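Xylan esterase, putative, AXE2C (Cellvibrio japonicus, PDB 2WAA) removes acetyl groups from plant cell wall polysaccharides, deacetylating xylan and glucomannan with equal efficiency as a family 2 carbohydrate esterase. Local coordinates at residues 129-134 with 176-181; 226-231 with 335-340. One frame throughout, in Å; residues are numbered along the deposited sequence. Where two conformers were deposited one is given.

From the N terminus the chain runs through antiparallel sheets, then reaches residues 129-134, which lead into strand 133-139, the first strand of the parallel sheet of the catalytic domain. Interaction 1 closes a loop of 41 residues when the chain, after helix 167-174, returns in strand 177-183 beside it. Interaction 2 opens later, at strand 228-231 on the other flank of strand 133-139, and closes over 103 residues where helix 319-337 ends. The two loops follow in series, neither enclosing nor crossing the other. They meet at strand 133-139, through Lys134 with Asp227 and Leu228, and through the Arg133 guanidinium lying against Trp339.

Interaction 1: 129-134 with 176-181; sequences VLPQRK and DAQVQL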
ATOM      1  N   VAL A 129       0.036   5.144 -18.642  1.00  9.64           N
ATOM      2  CA  VAL A 129       1.462   5.202 -18.406  1.00 10.14           C
ATOM      3  C   VAL A 129       1.683   5.646 -16.959  1.00  9.79           C
ATOM      4  O   VAL A 129       1.105   6.611 -16.484  1.00 10.35           O
ATOM      5  CB  VAL A 129       2.072   6.239 -19.385  1.00 11.99           C
ATOM      6  CG1 VAL A 129       3.528   6.586 -18.987  1.00 11.41           C
ATOM      7  CG2 VAL A 129       2.016   5.653 -20.784  1.00 12.09           C
ATOM      8  N   LEU A 130       2.513   4.912 -16.239  1.00  9.13           N
ATOM      9  CA  LEU A 130       2.815   5.284 -14.853  1.00  9.05           C
ATOM     10  C   LEU A 130       4.024   6.216 -14.776  1.00  9.43           C
ATOM     11  O   LEU A 130       4.892   6.206 -15.660  1.00  9.62           O
ATOM     12  CB  LEU A 130       3.131   3.993 -14.062  1.00  9.01           C
ATOM     13  CG  LEU A 130       1.965   2.964 -13.906  1.00  9.42           C
ATOM     14  CD1 LEU A 130       2.521   1.721 -13.178  1.00 13.40           C
ATOM     15  CD2 LEU A 130       0.748   3.546 -13.208  1.00 13.20           C
ATOM     16  N   PRO A 131       4.149   6.978 -13.656  1.00 10.03           N
ATOM     17  CA  PRO A 131       5.362   7.813 -13.452  1.00  9.56           C
ATOM     18  C   PRO A 131       6.665   7.036 -13.477  1.00  9.19           C
ATOM     19  O   PRO A 131       6.684   5.835 -13.168  1.00  9.52           O
ATOM     20  CB  PRO A 131       5.135   8.393 -12.046  1.00  9.27           C
ATOM     21  CG  PRO A 131       3.647   8.468 -11.941  1.00 10.81           C
ATOM     22  CD  PRO A 131       3.161   7.175 -12.588  1.00  9.74           C
ATOM     23  N   GLN A 132       7.773   7.697 -13.813  1.00  8.94           N
ATOM     24  CA  GLN A 132       9.046   7.004 -13.744  1.00 10.02           C
ATOM     25  C   GLN A 132       9.515   6.742 -12.297  1.00 10.24           C
ATOM     26  O   GLN A 132      10.096   5.667 -12.002  1.00 10.82           O
ATOM     27  CB  GLN A 132      10.120   7.793 -14.480  1.00 10.24           C
ATOM     28  CG  GLN A 132       9.893   7.895 -15.996  1.00 12.00           C
ATOM     29  CD  GLN A 132      10.106   6.591 -16.673  1.00 17.53           C
ATOM     30  OE1 GLN A 132      11.194   6.020 -16.613  1.00 18.13           O
ATOM     31  NE2 GLN A 132       9.070   6.077 -17.297  1.00 17.92           N
ATOM     32  N   ARG A 133       9.327   7.728 -11.426  1.00 10.88           N
ATOM     33  CA  ARG A 133       9.794   7.616 -10.036  1.00 10.62           C
ATOM     34  C   ARG A 133       8.994   6.539  -9.313  1.00  9.90           C
ATOM     35  O   ARG A 133       7.803   6.395  -9.567  1.00  8.76           O
ATOM     36  CB  ARG A 133       9.558   8.931  -9.311  1.00 12.25           C
ATOM     37  CG  ARG A 133      10.550  10.042  -9.697  1.00 12.52           C
ATOM     38  CD  ARG A 133      10.111  11.297  -9.017  1.00 14.71           C
ATOM     39  NE  ARG A 133      11.017  12.384  -9.396  1.00 17.27           N
ATOM     40  CZ  ARG A 133      10.764  13.667  -9.149  1.00 16.94           C
ATOM     41  NH1 ARG A 133       9.656  14.031  -8.511  1.00 16.15           N
ATOM     42  NH2 ARG A 133      11.642  14.586  -9.545  1.00 20.73           N
ATOM     43  N   LYS A 134       9.649   5.765  -8.453  1.00  9.18           N
ATOM     44  CA  LYS A 134       9.020   4.633  -7.762  1.00  8.36           C
ATOM     45  C   LYS A 134       9.355   4.713  -6.267  1.00  8.30           C
ATOM     46  O   LYS A 134      10.526   4.840  -5.918  1.00  7.63           O
ATOM     47  CB  LYS A 134       9.606   3.345  -8.302  1.00  8.64           C
ATOM     48  CG  LYS A 134       9.025   3.032  -9.698  1.00  9.43           C
ATOM     49  CD  LYS A 134       9.755   1.842 -10.338  1.00 12.98           C
ATOM     50  CE  LYS A 134       9.358   1.722 -11.801  1.00 23.11           C
ATOM     51  NZ  LYS A 134       9.898   2.928 -12.631  1.00 29.27           N
ATOM     52  N   ASP A 176       5.022  12.828  -7.748  1.00 12.35           N
ATOM     53  CA  ASP A 176       4.830  12.270  -9.120  1.00 12.98           C
ATOM     54  C   ASP A 176       5.500  10.911  -9.242  1.00 12.29           C
ATOM     55  O   ASP A 176       6.345  10.668 -10.118  1.00 12.01           O
ATOM     56  CB  ASP A 176       5.421  13.216 -10.180  1.00 14.86           C
ATOM     57  CG  ASP A 176       4.950  12.876 -11.607  1.00 19.03           C
ATOM     58  OD1 ASP A 176       3.905  12.200 -11.783  1.00 21.38           O
ATOM     59  OD2 ASP A 176       5.632  13.311 -12.537  1.00 25.02           O
ATOM     60  N   ALA A 177       5.126  10.018  -8.324  1.00 10.35           N
ATOM     61  CA  ALA A 177       5.783   8.732  -8.220  1.00  9.56           C
ATOM     62  C   ALA A 177       4.784   7.604  -8.126  1.00  7.92           C
ATOM     63  O   ALA A 177       3.647   7.770  -7.658  1.00  9.47           O
ATOM     64  CB  ALA A 177       6.726   8.679  -7.001  1.00  8.37           C
ATOM     65  N   GLN A 178       5.215   6.431  -8.592  1.00  8.52           N
ATOM     66  CA  GLN A 178       4.475   5.211  -8.258  1.00  7.68           C
ATOM     67  C   GLN A 178       4.662   4.898  -6.793  1.00  8.41           C
ATOM     68  O   GLN A 178       5.632   5.346  -6.179  1.00  8.79           O
ATOM     69  CB  GLN A 178       5.043   4.038  -9.057  1.00  8.94           C
ATOM     70  CG  GLN A 178       4.901   4.173 -10.568  1.00  9.04           C
ATOM     71  CD  GLN A 178       5.412   2.920 -11.209  1.00 10.71           C
ATOM     72  OE1 GLN A 178       5.081   1.826 -10.731  1.00 12.35           O
ATOM     73  NE2 GLN A 178       6.167   3.028 -12.303  1.00  8.76           N
ATOM     74  N   VAL A 179       3.776   4.076  -6.225  1.00  8.60           N
ATOM     75  CA  VAL A 179       4.018   3.623  -4.874  1.00  7.88           C
ATOM     76  C   VAL A 179       3.545   2.189  -4.715  1.00  7.47           C
ATOM     77  O   VAL A 179       2.500   1.795  -5.263  1.00  8.52           O
ATOM     78  CB  VAL A 179       3.290   4.551  -3.853  1.00  7.44           C
ATOM     79  CG1 VAL A 179       1.732   4.475  -4.059  1.00  8.88           C
ATOM     80  CG2 VAL A 179       3.690   4.209  -2.418  1.00  8.98           C
ATOM     81  N   GLN A 180       4.312   1.387  -3.990  1.00  6.56           N
ATOM     82  CA  GLN A 180       3.758   0.144  -3.393  1.00  6.49           C
ATOM     83  C   GLN A 180       3.721   0.318  -1.879  1.00  6.54           C
ATOM     84  O   GLN A 180       4.665   0.869  -1.279  1.00  6.54           O
ATOM     85  CB  GLN A 180       4.636  -1.052  -3.700  1.00  7.31           C
ATOM     86  CG  GLN A 180       4.687  -1.400  -5.177  1.00  7.87           C
ATOM     87  CD  GLN A 180       5.187  -2.824  -5.357  1.00  9.59           C
ATOM     88  OE1 GLN A 180       5.837  -3.413  -4.456  1.00  9.32           O
ATOM     89  NE2 GLN A 180       4.884  -3.391  -6.511  1.00  9.70           N
ATOM     90  N   LEU A 181       2.622  -0.124  -1.279  1.00  6.81           N
ATOM     91  CA  LEU A 181       2.503  -0.176   0.180  1.00  6.46           C
ATOM     92  C   LEU A 181       2.723  -1.650   0.603  1.00  6.30           C
ATOM     93  O   LEU A 181       2.043  -2.573   0.067  1.00  7.27           O
ATOM     94  CB  LEU A 181       1.105   0.282   0.598  1.00  6.67           C
ATOM     95  CG  LEU A 181       0.676   1.651   0.081  1.00  5.85           C
ATOM     96  CD1 LEU A 181      -0.734   1.990   0.612  1.00  6.62           C
ATOM     97  CD2 LEU A 181       1.689   2.807   0.447  1.00  6.09           C
TER
HETATM   98  O   HOH W   1       8.173  10.462 -12.176  1.00 13.57           O
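Gln178 reaches across to Pro131 with its side-chain amide: NE2 donates to Pro131 O at 3.0 Å. The bond is nearly straight, with 171° at the hydrogen; the acceptor lies in the plane of the Gln178 amide, and the donor stands nearly along the C=O axis. Glutamine suits this position because its chain, extended beyond CG (chi2 -176°), carries the amide to the loop ahead of strand 133-139. Leu130 crosses this chain at about a right angle, its CD1 3.5 Å from Gln178 OE1. Lys134 lies alongside, pointing the same way, and brings CE to 3.5 Å from Gln178 NE2. Its chain then bends at chi4 (68°), and NZ donates to Gln132 O, so the amine serves its own loop while its methylenes cover the amide.

The backbones join in parallel, Gln178 N donating to Arg133 O at 2.8 Å, and on the face opposite Lys134 and Gln178 the CB atoms of Arg133 and Ala177 meet at 3.7 Å. Pro131 sets CB 3.2 Å from Asp176 O, and a water that takes the N-H of Arg133 donates to the same oxygen, bridging the two segments.

Asp176, with positive phi, is the C-prime residue of the Schellman motif ending helix 167-174, and so turns the chain into strand 177-183. This completes a beta-alpha-beta unit at the edge of the parallel sheet of an SGNH-type hydrolase. Farther out, Arg133 NH1 bonds to Leu175 O, and Tyr224 touches both Lys134 and Gln178. The contact thus satisfies the Pro131 and Asp176 carbonyls with a side-chain and a water donor, and the nearby ammonium group would be expected to make the Gln132 carbonyl more polarised.

Interaction 2: 226-231 with 335-340; sequences PDLIIS and QIMDWL
Met337 sends its side chain from the last turn of helix 319-337 toward Leu228 and Asp227. Its CB lies 3.4 Å above the plane of the Trp339 ring, offset toward the rim, so the methionine covers part of one indole face before it reaches the strand. The chain bends at CG (chi2 -47°), which swings SD to 3.9 Å from Leu228 CB and 4.0 Å from Leu228 CD1; the two side chains cross obliquely. A further bend at chi3 (-69°) carries the terminal methyl over the backbone, where CE sits 3.3 Å from Asp227 O and 4.0 Å from Leu228 CB. An unbranched, flexible thioether suits this place, since it can fold between a strand and an indole.

In the fold this is the C-terminal helix covering the parallel sheet of the SGNH-hydrolase domain: Leu333, one turn earlier, touches Leu228 and Ile230, while Met337 itself also rests on Thr267 of the neighbouring strand. Asp338, with positive phi, takes the chain out of the helix, and Trp339 comes next.

Trp339 meets the start of the strand with its six-membered ring. Asp227 CB stands at the ring's edge, near its plane, 3.8 Å from CZ2, and Leu228 CB approaches CH2 obliquely at 4.3 Å. Leu228 thus gives CB and CD1 to the sulfur and CB to the indole. Of its side chain, Asp227 turns the CB methylene to the indole, while the carboxylate OD2 accepts from Lys134 N. Arg133, the residue before that lysine, makes a cation-pi contact with the indole.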
ATOM      1  N   PRO A 226      12.422   0.158  -6.471  1.00 10.95           N
ATOM      2  CA  PRO A 226      12.106   1.532  -6.093  1.00 10.15           C
ATOM      3  C   PRO A 226      13.336   2.426  -6.040  1.00  8.99           C
ATOM      4  O   PRO A 226      14.457   1.935  -5.770  1.00 10.55           O
ATOM      5  CB  PRO A 226      11.517   1.380  -4.689  1.00  9.63           C
ATOM      6  CG  PRO A 226      12.335   0.151  -4.106  1.00 10.95           C
ATOM      7  CD  PRO A 226      12.416  -0.769  -5.311  1.00 10.77           C
ATOM      8  N   ASP A 227      13.112   3.704  -6.325  1.00  7.65           N
ATOM      9  CA  ASP A 227      14.125   4.748  -6.178  1.00  8.48           C
ATOM     10  C   ASP A 227      14.205   5.164  -4.712  1.00  8.83           C
ATOM     11  O   ASP A 227      15.261   5.551  -4.229  1.00  9.11           O
ATOM     12  CB  ASP A 227      13.669   5.954  -6.954  1.00  8.00           C
ATOM     13  CG  ASP A 227      13.606   5.680  -8.438  1.00 12.13           C
ATOM     14  OD1 ASP A 227      14.649   5.309  -8.985  1.00 13.36           O
ATOM     15  OD2 ASP A 227      12.515   5.818  -9.029  1.00 12.27           O
ATOM     16  N   LEU A 228      13.062   5.108  -4.018  1.00  7.63           N
ATOM     17  CA  LEU A 228      13.005   5.495  -2.597  1.00  7.91           C
ATOM     18  C   LEU A 228      12.211   4.460  -1.806  1.00  8.14           C
ATOM     19  O   LEU A 228      11.107   4.059  -2.216  1.00  7.47           O
ATOM     20  CB  LEU A 228      12.315   6.831  -2.467  1.00  8.33           C
ATOM     21  CG  LEU A 228      11.753   7.236  -1.101  1.00  8.15           C
ATOM     22  CD1 LEU A 228      12.866   7.499  -0.139  1.00  8.81           C
ATOM     23  CD2 LEU A 228      10.913   8.520  -1.210  1.00  8.06           C
ATOM     24  N   ILE A 229      12.780   4.036  -0.673  1.00  7.01           N
ATOM     25  CA  ILE A 229      12.112   3.141   0.246  1.00  8.01           C
ATOM     26  C   ILE A 229      11.934   3.887   1.577  1.00  7.06           C
ATOM     27  O   ILE A 229      12.896   4.376   2.167  1.00  8.94           O
ATOM     28  CB  ILE A 229      12.905   1.853   0.491  1.00  9.06           C
ATOM     29  CG1 ILE A 229      13.200   1.167  -0.847  1.00  8.81           C
ATOM     30  CG2 ILE A 229      12.150   0.953   1.524  1.00  9.56           C
ATOM     31  CD1 ILE A 229      14.018  -0.037  -0.733  1.00  9.98           C
ATOM     32  N   ILE A 230      10.708   3.961   2.049  1.00  6.05           N
ATOM     33  CA  ILE A 230      10.471   4.572   3.367  1.00  6.97           C
ATOM     34  C   ILE A 230      10.159   3.457   4.313  1.00  7.51           C
ATOM     35  O   ILE A 230       9.240   2.687   4.038  1.00  8.91           O
ATOM     36  CB  ILE A 230       9.253   5.508   3.286  1.00  6.11           C
ATOM     37  CG1 ILE A 230       9.584   6.613   2.260  1.00  8.88           C
ATOM     38  CG2 ILE A 230       8.928   6.146   4.698  1.00  8.97           C
ATOM     39  CD1 ILE A 230       8.386   7.380   1.806  1.00  8.88           C
ATOM     40  N   SER A 231      10.853   3.386   5.450  1.00  7.57           N
ATOM     41  CA  SER A 231      10.462   2.388   6.443  1.00  8.57           C
ATOM     42  C   SER A 231       9.892   3.117   7.657  1.00  8.91           C
ATOM     43  O   SER A 231      10.616   3.862   8.306  1.00  9.39           O
ATOM     44  CB  SER A 231      11.687   1.585   6.873  1.00 10.00           C
ATOM     45  OG  SER A 231      11.261   0.602   7.808  1.00 11.65           O
ATOM     46  N   GLN A 335      14.316  16.862  -0.436  1.00 14.17           N
ATOM     47  CA  GLN A 335      15.708  17.224  -0.178  0.50 14.16           C
ATOM     48  C   GLN A 335      16.567  15.979  -0.256  1.00 14.16           C
ATOM     49  O   GLN A 335      17.693  16.022  -0.751  1.00 14.58           O
ATOM     50  CB  GLN A 335      15.866  17.872   1.223  0.50 14.18           C
ATOM     51  CG  GLN A 335      15.414  19.322   1.325  0.50 16.12           C
ATOM     52  CD  GLN A 335      15.225  19.806   2.774  0.50 16.07           C
ATOM     53  OE1 GLN A 335      14.666  19.094   3.594  0.50 16.64           O
ATOM     54  NE2 GLN A 335      15.661  21.029   3.071  0.50 14.55           N
ATOM     55  N   ILE A 336      16.050  14.874   0.297  1.00 12.88           N
ATOM     56  CA  ILE A 336      16.813  13.644   0.360  1.00 12.89           C
ATOM     57  C   ILE A 336      17.001  13.093  -1.075  1.00 14.28           C
ATOM     58  O   ILE A 336      18.072  12.584  -1.400  1.00 15.13           O
ATOM     59  CB  ILE A 336      16.125  12.610   1.270  1.00 11.52           C
ATOM     60  CG1 ILE A 336      16.317  12.980   2.763  1.00  7.99           C
ATOM     61  CG2 ILE A 336      16.730  11.216   1.090  1.00 13.84           C
ATOM     62  CD1 ILE A 336      15.233  12.387   3.663  1.00  8.01           C
ATOM     63  N   MET A 337      15.958  13.205  -1.900  1.00 14.68           N
ATOM     64  CA  MET A 337      15.972  12.566  -3.249  1.00 14.87           C
ATOM     65  C   MET A 337      16.412  13.560  -4.328  1.00 17.25           C
ATOM     66  O   MET A 337      16.595  13.189  -5.507  1.00 16.54           O
ATOM     67  CB  MET A 337      14.567  12.083  -3.607  1.00 14.85           C
ATOM     68  CG  MET A 337      14.053  10.861  -2.788  1.00  8.45           C
ATOM     69  SD  MET A 337      15.203   9.514  -2.637  1.00 12.72           S
ATOM     70  CE  MET A 337      15.276   8.869  -4.294  1.00 12.61           C
ATOM     71  N   ASP A 338      16.545  14.824  -3.954  1.00 17.63           N
ATOM     72  CA  ASP A 338      16.771  15.859  -4.937  1.00 20.59           C
ATOM     73  C   ASP A 338      15.663  15.832  -5.989  1.00 20.72           C
ATOM     74  O   ASP A 338      15.911  15.942  -7.197  1.00 22.01           O
ATOM     75  CB  ASP A 338      18.164  15.698  -5.556  1.00 21.56           C
ATOM     76  CG  ASP A 338      18.632  16.955  -6.261  1.00 27.51           C
ATOM     77  OD1 ASP A 338      18.218  18.074  -5.855  1.00 29.89           O
ATOM     78  OD2 ASP A 338      19.416  16.810  -7.233  1.00 33.22           O
ATOM     79  N   TRP A 339      14.434  15.680  -5.512  1.00 19.61           N
ATOM     80  CA  TRP A 339      13.239  15.735  -6.302  1.00 19.84           C
ATOM     81  C   TRP A 339      12.605  17.066  -5.948  1.00 22.21           C
ATOM     82  O   TRP A 339      11.489  17.152  -5.382  1.00 20.88           O
ATOM     83  CB  TRP A 339      12.313  14.571  -5.944  1.00 18.46           C
ATOM     84  CG  TRP A 339      12.780  13.186  -6.439  1.00 15.65           C
ATOM     85  CD1 TRP A 339      13.791  12.909  -7.301  1.00 16.11           C
ATOM     86  CD2 TRP A 339      12.153  11.922  -6.138  1.00 12.10           C
ATOM     87  NE1 TRP A 339      13.862  11.533  -7.527  1.00 13.92           N
ATOM     88  CE2 TRP A 339      12.848  10.921  -6.836  1.00 14.70           C
ATOM     89  CE3 TRP A 339      11.067  11.557  -5.349  1.00 11.24           C
ATOM     90  CZ2 TRP A 339      12.506   9.550  -6.739  1.00 12.96           C
ATOM     91  CZ3 TRP A 339      10.723  10.206  -5.272  1.00 11.52           C
ATOM     92  CH2 TRP A 339      11.449   9.227  -5.957  1.00 13.51           C
ATOM     93  N   LEU A 340      13.344  18.134  -6.260  1.00 25.50           N
ATOM     94  CA  LEU A 340      12.935  19.484  -5.798  1.00 28.73           C
ATOM     95  C   LEU A 340      11.710  20.000  -6.576  1.00 30.45           C
ATOM     96  O   LEU A 340      11.134  21.038  -6.221  1.00 31.81           O
ATOM     97  CB  LEU A 340      14.111  20.472  -5.792  1.00 28.72           C
ATOM     98  CG  LEU A 340      15.386  20.011  -5.049  1.00 30.67           C
ATOM     99  CD1 LEU A 340      16.470  21.106  -5.130  1.00 33.17           C
ATOM    100  CD2 LEU A 340      15.147  19.601  -3.593  1.00 28.61           C
TER